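Local atomic coordinates of tubulin binding cofactor C (Leishmania major, PDB entry 5AJ8), a protein that probably acts as a chaperone in tubulin folding; this chain is the C-terminal domain of the cofactor. Residues A[96-107]-A[115-123]. The protein carries 1 engineered substitution. Residues are numbered along the deposited sequence; the frame is centred on the assembly and turned at random.
Sequences YRCWVGLLSSCT and THAEWVSRV
H116 reaches from the first turn of helix 116-122 into the curl of the preceding loop. Its NE2 donates to W99 O at 2.8 Å, a nearly straight bond of 166°. The oxygen lies in the imidazole plane, but the donor stands well above the carbonyl plane. L102 N reaches the same oxygen from the opposite face, so two N-H groups grip it. R97 CA sits over the imidazole centre, 3.5 Å from the centroid. L103 CD2 covers the other face nearer the rim. One edge of H116 is turned toward the face of Y96 in an offset edge-to-face pair, planes at 76°. Y96 also meets V120 CG2 through CE2.

L102 wedges between the two rings of the helix. With chi1 at 175°, CG is anti to the backbone N and lies against the indole; chi2 then sets CD1 over the six-membered ring of W119, 3.5 Å from its centroid. CD2 touches H116 CD2 at 3.6 Å and W119 CG. The indole edge faces the backbone at S105 and C106. W119 NE1 donates to the oxygen of a water, 3.2 Å away; that water donates to L103 O and S105 O, though it has more acceptors in reach than protons. Farther along, T107 CG2 meets W119 CZ3 and V123 CG2, both at 3.7 Å.

W78 of strand 73-79 and A61 of strand 56-62 touch both Y96 and V120. T115 N-caps the helix, its OG1 accepting from E118 N. The arrangement packs a short helix and the loop leading into it against the parallel beta-helix typical of the C-terminal domain of cofactor C.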
ATOM      1  N   TYR A  96       3.602   7.047  -0.157  1.00  8.79           N
ATOM      2  CA  TYR A  96       4.497   5.926  -0.511  1.00  8.86           C
ATOM      3  C   TYR A  96       5.984   6.312  -0.426  1.00 10.07           C
ATOM      4  O   TYR A  96       6.858   5.465  -0.175  1.00  9.83           O
ATOM      5  CB  TYR A  96       4.139   5.491  -1.934  1.00  8.58           C
ATOM      6  CG  TYR A  96       4.772   4.245  -2.497  1.00  8.68           C
ATOM      7  CD1 TYR A  96       4.594   3.005  -1.888  1.00  8.67           C
ATOM      8  CD2 TYR A  96       5.504   4.299  -3.673  1.00  9.16           C
ATOM      9  CE1 TYR A  96       5.122   1.857  -2.432  1.00  8.96           C
ATOM     10  CE2 TYR A  96       6.039   3.156  -4.228  1.00  9.49           C
ATOM     11  CZ  TYR A  96       5.847   1.936  -3.604  1.00  9.38           C
ATOM     12  OH  TYR A  96       6.370   0.799  -4.159  1.00  9.66           O
ATOM     13  N   ARG A  97       6.259   7.588  -0.636  1.00 11.04           N
ATOM     14  CA  ARG A  97       7.610   8.100  -0.547  1.00 12.61           C
ATOM     15  C   ARG A  97       8.270   7.856   0.847  1.00 12.79           C
ATOM     16  O   ARG A  97       9.484   7.901   0.955  1.00 12.16           O
ATOM     17  CB  ARG A  97       7.654   9.589  -0.935  1.00 13.74           C
ATOM     18  CG  ARG A  97       6.909  10.505   0.008  1.00 14.37           C
ATOM     19  CD  ARG A  97       6.960  11.961  -0.438  1.00 16.10           C
ATOM     20  NE  ARG A  97       6.117  12.783   0.429  1.00 17.63           N
ATOM     21  CZ  ARG A  97       4.901  13.253   0.128  1.00 19.72           C
ATOM     22  NH1 ARG A  97       4.339  13.031  -1.063  1.00 20.11           N
ATOM     23  NH2 ARG A  97       4.234  13.987   1.029  1.00 20.56           N
ATOM     24  N   CYS A  98       7.466   7.586   1.889  1.00 12.28           N
ATOM     25  CA  CYS A  98       8.020   7.174   3.187  1.00 12.85           C
ATOM     26  C   CYS A  98       8.804   5.867   3.111  1.00 12.32           C
ATOM     27  O   CYS A  98       9.588   5.580   4.008  1.00 12.67           O
ATOM     28  CB  CYS A  98       6.912   7.038   4.253  1.00 12.90           C
ATOM     29  SG  CYS A  98       6.130   8.632   4.587  1.00 13.85           S
ATOM     30  N   TRP A  99       8.573   5.040   2.087  1.00 11.48           N
ATOM     31  CA  TRP A  99       9.441   3.883   1.901  1.00 11.74           C
ATOM     32  C   TRP A  99      10.721   4.314   1.186  1.00 12.74           C
ATOM     33  O   TRP A  99      10.863   4.119  -0.022  1.00 12.54           O
ATOM     34  CB  TRP A  99       8.738   2.729   1.173  1.00 10.88           C
ATOM     35  CG  TRP A  99       9.606   1.499   1.062  1.00 10.75           C
ATOM     36  CD1 TRP A  99      10.682   1.170   1.850  1.00 11.35           C
ATOM     37  CD2 TRP A  99       9.449   0.429   0.144  1.00 10.41           C
ATOM     38  NE1 TRP A  99      11.198  -0.034   1.472  1.00 11.21           N
ATOM     39  CE2 TRP A  99      10.453  -0.516   0.428  1.00 10.90           C
ATOM     40  CE3 TRP A  99       8.554   0.169  -0.902  1.00 10.13           C
ATOM     41  CZ2 TRP A  99      10.590  -1.691  -0.302  1.00 11.06           C
ATOM     42  CZ3 TRP A  99       8.686  -1.018  -1.607  1.00 10.15           C
ATOM     43  CH2 TRP A  99       9.684  -1.920  -1.309  1.00 10.64           C
ATOM     44  N   VAL A 100      11.619   4.928   1.956  1.00 14.43           N
ATOM     45  CA  VAL A 100      12.899   5.407   1.466  1.00 16.09           C
ATOM     46  C   VAL A 100      13.705   4.251   0.891  1.00 15.96           C
ATOM     47  O   VAL A 100      14.400   4.413  -0.108  1.00 17.84           O
ATOM     48  CB  VAL A 100      13.716   6.127   2.570  1.00 18.82           C
ATOM     49  CG1 VAL A 100      15.063   6.595   2.022  1.00 20.38           C
ATOM     50  CG2 VAL A 100      12.953   7.338   3.123  1.00 19.85           C
ATOM     51  N   GLY A 101      13.594   3.072   1.487  1.00 16.07           N
ATOM     52  CA  GLY A 101      14.354   1.892   1.038  1.00 15.63           C
ATOM     53  C   GLY A 101      14.045   1.352  -0.349  1.00 15.00           C
ATOM     54  O   GLY A 101      14.838   0.599  -0.906  1.00 14.38           O
ATOM     55  N   LEU A 102      12.887   1.720  -0.912  1.00 14.08           N
ATOM     56  CA  LEU A 102      12.563   1.388  -2.290  1.00 13.59           C
ATOM     57  C   LEU A 102      13.676   1.862  -3.232  1.00 14.70           C
ATOM     58  O   LEU A 102      14.047   1.186  -4.205  1.00 13.20           O
ATOM     59  CB  LEU A 102      11.234   2.024  -2.710  1.00 12.72           C
ATOM     60  CG  LEU A 102      10.842   1.831  -4.182  1.00 12.39           C
ATOM     61  CD1 LEU A 102      10.691   0.357  -4.476  1.00 12.36           C
ATOM     62  CD2 LEU A 102       9.585   2.609  -4.582  1.00 11.81           C
ATOM     63  N   LEU A 103      14.200   3.048  -2.935  1.00 16.06           N
ATOM     64  CA  LEU A 103      15.186   3.673  -3.800  1.00 17.51           C
ATOM     65  C   LEU A 103      16.521   2.940  -3.785  1.00 19.52           C
ATOM     66  O   LEU A 103      17.279   3.055  -4.758  1.00 22.64           O
ATOM     67  CB  LEU A 103      15.349   5.141  -3.439  1.00 18.33           C
ATOM     68  CG  LEU A 103      14.022   5.919  -3.478  1.00 18.01           C
ATOM     69  CD1 LEU A 103      14.284   7.385  -3.164  1.00 20.27           C
ATOM     70  CD2 LEU A 103      13.310   5.803  -4.814  1.00 18.03           C
ATOM     71  N   SER A 104      16.765   2.114  -2.760  1.00 18.83           N
ATOM     72  CA  SER A 104      17.950   1.214  -2.714  1.00 20.42           C
ATOM     73  C   SER A 104      17.596  -0.237  -3.055  1.00 19.39           C
ATOM     74  O   SER A 104      18.374  -1.159  -2.780  1.00 17.91           O
ATOM     75  CB  SER A 104      18.584   1.246  -1.326  1.00 21.08           C
ATOM     76  OG  SER A 104      18.855   2.574  -0.940  1.00 23.57           O
ATOM     77  N   SER A 105      16.421  -0.416  -3.662  1.00 18.03           N
ATOM     78  CA  SER A 105      15.925  -1.718  -4.063  1.00 18.01           C
ATOM     79  C   SER A 105      15.946  -1.798  -5.575  1.00 18.45           C
ATOM     80  O   SER A 105      16.188  -0.806  -6.255  1.00 18.77           O
ATOM     81  CB  SER A 105      14.494  -1.923  -3.546  1.00 17.15           C
ATOM     82  OG  SER A 105      14.417  -1.734  -2.135  1.00 16.33           O
ATOM     83  N   CYS A 106      15.671  -2.983  -6.105  1.00 19.96           N
ATOM     84  CA  CYS A 106      15.599  -3.167  -7.548  1.00 19.67           C
ATOM     85  C   CYS A 106      14.428  -4.037  -7.973  1.00 18.70           C
ATOM     86  O   CYS A 106      13.860  -4.748  -7.166  1.00 16.44           O
ATOM     87  CB  CYS A 106      16.907  -3.751  -8.058  1.00 21.22           C
ATOM     88  SG  CYS A 106      17.252  -5.444  -7.549  1.00 24.35           S
ATOM     89  N   THR A 107      14.069  -3.967  -9.263  1.00 19.75           N
ATOM     90  CA  THR A 107      13.031  -4.824  -9.805  1.00 20.70           C
ATOM     91  C   THR A 107      13.587  -6.236  -9.910  1.00 23.58           C
ATOM     92  O   THR A 107      14.744  -6.488  -9.579  1.00 23.08           O
ATOM     93  CB  THR A 107      12.523  -4.365 -11.189  1.00 21.16           C
ATOM     94  OG1 THR A 107      13.574  -4.465 -12.148  1.00 21.95           O
ATOM     95  CG2 THR A 107      12.007  -2.939 -11.144  1.00 21.07           C
ATOM     96  N   THR A 115      13.875   7.970  -7.967  1.00 20.15           N
ATOM     97  CA  THR A 115      12.745   8.604  -7.259  1.00 18.87           C
ATOM     98  C   THR A 115      11.506   7.697  -7.245  1.00 16.62           C
ATOM     99  O   THR A 115      11.400   6.724  -8.019  1.00 15.65           O
ATOM    100  CB  THR A 115      12.338   9.946  -7.896  1.00 19.34           C
ATOM    101  OG1 THR A 115      11.731   9.701  -9.174  1.00 19.57           O
ATOM    102  CG2 THR A 115      13.552  10.854  -8.072  1.00 21.10           C
ATOM    103  N   HIS A 116      10.575   8.020  -6.361  1.00 14.60           N
ATOM    104  CA  HIS A 116       9.376   7.230  -6.251  1.00 13.56           C
ATOM    105  C   HIS A 116       8.490   7.448  -7.468  1.00 13.43           C
ATOM    106  O   HIS A 116       7.884   6.507  -7.961  1.00 12.99           O
ATOM    107  CB  HIS A 116       8.636   7.536  -4.942  1.00 12.92           C
ATOM    108  CG  HIS A 116       9.342   7.037  -3.724  1.00 12.56           C
ATOM    109  ND1 HIS A 116      10.302   7.773  -3.061  1.00 13.16           N
ATOM    110  CD2 HIS A 116       9.223   5.873  -3.036  1.00 11.74           C
ATOM    111  CE1 HIS A 116      10.740   7.085  -2.019  1.00 12.63           C
ATOM    112  NE2 HIS A 116      10.100   5.932  -1.983  1.00 11.70           N
ATOM    113  N   ALA A 117       8.446   8.673  -7.981  1.00 14.28           N
ATOM    114  CA  ALA A 117       7.675   8.977  -9.207  1.00 14.70           C
ATOM    115  C   ALA A 117       8.114   8.102 -10.366  1.00 14.83           C
ATOM    116  O   ALA A 117       7.275   7.579 -11.077  1.00 13.47           O
ATOM    117  CB  ALA A 117       7.792  10.453  -9.590  1.00 15.59           C
ATOM    118  N   GLU A 118       9.425   7.925 -10.533  0.60 15.77           N
ATOM    119  CA  GLU A 118       9.962   7.061 -11.587  0.60 16.71           C
ATOM    120  C   GLU A 118       9.555   5.610 -11.394  0.60 15.15           C
ATOM    121  O   GLU A 118       9.140   4.947 -12.332  0.60 15.06           O
ATOM    122  CB  GLU A 118      11.501   7.146 -11.626  0.60 18.94           C
ATOM    123  CG  GLU A 118      12.039   8.363 -12.360  0.60 21.80           C
ATOM    124  CD  GLU A 118      13.535   8.542 -12.162  0.60 23.66           C
ATOM    125  OE1 GLU A 118      13.960   8.851 -11.028  0.60 23.27           O
ATOM    126  OE2 GLU A 118      14.284   8.351 -13.142  0.60 27.50           O
ATOM    127  N   TRP A 119       9.701   5.112 -10.173  1.00 14.25           N
ATOM    128  CA  TRP A 119       9.272   3.743  -9.844  1.00 13.08           C
ATOM    129  C   TRP A 119       7.788   3.531 -10.179  1.00 12.78           C
ATOM    130  O   TRP A 119       7.397   2.541 -10.805  1.00 12.12           O
ATOM    131  CB  TRP A 119       9.453   3.462  -8.343  1.00 12.66           C
ATOM    132  CG  TRP A 119      10.731   2.827  -7.972  1.00 12.74           C
ATOM    133  CD1 TRP A 119      11.866   3.445  -7.552  1.00 13.09           C
ATOM    134  CD2 TRP A 119      11.013   1.430  -7.980  1.00 12.55           C
ATOM    135  NE1 TRP A 119      12.847   2.514  -7.307  1.00 13.30           N
ATOM    136  CE2 TRP A 119      12.343   1.270  -7.558  1.00 13.09           C
ATOM    137  CE3 TRP A 119      10.276   0.301  -8.331  1.00 12.26           C
ATOM    138  CZ2 TRP A 119      12.940   0.023  -7.444  1.00 13.64           C
ATOM    139  CZ3 TRP A 119      10.871  -0.930  -8.229  1.00 12.79           C
ATOM    140  CH2 TRP A 119      12.184  -1.064  -7.797  1.00 13.25           C
ATOM    141  N   VAL A 120       6.965   4.475  -9.745  1.00 12.48           N
ATOM    142  CA  VAL A 120       5.530   4.360  -9.916  1.00 12.95           C
ATOM    143  C   VAL A 120       5.141   4.504 -11.399  1.00 13.48           C
ATOM    144  O   VAL A 120       4.223   3.837 -11.861  1.00 12.62           O
ATOM    145  CB  VAL A 120       4.809   5.390  -9.035  1.00 13.15           C
ATOM    146  CG1 VAL A 120       3.356   5.520  -9.397  1.00 14.73           C
ATOM    147  CG2 VAL A 120       4.958   5.007  -7.556  1.00 12.87           C
ATOM    148  N   SER A 121       5.831   5.375 -12.123  1.00 14.11           N
ATOM    149  CA  SER A 121       5.570   5.529 -13.563  1.00 16.20           C
ATOM    150  C   SER A 121       6.046   4.282 -14.342  1.00 16.15           C
ATOM    151  O   SER A 121       5.281   3.713 -15.112  1.00 14.77           O
ATOM    152  CB  SER A 121       6.268   6.783 -14.100  1.00 17.66           C
ATOM    153  OG  SER A 121       6.265   6.800 -15.508  1.00 22.94           O
ATOM    154  N   ARG A 122       7.300   3.863 -14.120  1.00 16.08           N
ATOM    155  CA  ARG A 122       7.922   2.825 -14.951  1.00 17.68           C
ATOM    156  C   ARG A 122       7.499   1.404 -14.553  1.00 17.53           C
ATOM    157  O   ARG A 122       7.218   0.603 -15.423  1.00 19.77           O
ATOM    158  CB  ARG A 122       9.441   2.948 -14.928  1.00 21.38           C
ATOM    159  CG  ARG A 122       9.998   4.322 -15.288  1.00 23.59           C
ATOM    160  CD  ARG A 122       9.784   4.630 -16.746  1.00 28.93           C
ATOM    161  NE  ARG A 122      10.569   3.732 -17.580  1.00 36.06           N
ATOM    162  CZ  ARG A 122      11.759   4.018 -18.112  1.00 40.64           C
ATOM    163  NH1 ARG A 122      12.330   5.197 -17.910  1.00 46.26           N
ATOM    164  NH2 ARG A 122      12.388   3.111 -18.848  1.00 38.17           N
ATOM    165  N   VAL A 123       7.407   1.104 -13.251  1.00 15.71           N
ATOM    166  CA  VAL A 123       6.996  -0.228 -12.781  1.00 14.78           C
ATOM    167  C   VAL A 123       5.485  -0.279 -12.535  1.00 14.85           C
ATOM    168  O   VAL A 123       4.834  -1.251 -12.918  1.00 14.97           O
ATOM    169  CB  VAL A 123       7.790  -0.648 -11.518  1.00 13.93           C
ATOM    170  CG1 VAL A 123       7.443  -2.069 -11.079  1.00 13.65           C
ATOM    171  CG2 VAL A 123       9.284  -0.540 -11.788  1.00 14.63           C
TER
HETATM  172  O   HOH W   1      15.944   1.807  -7.036  1.00 16.37           O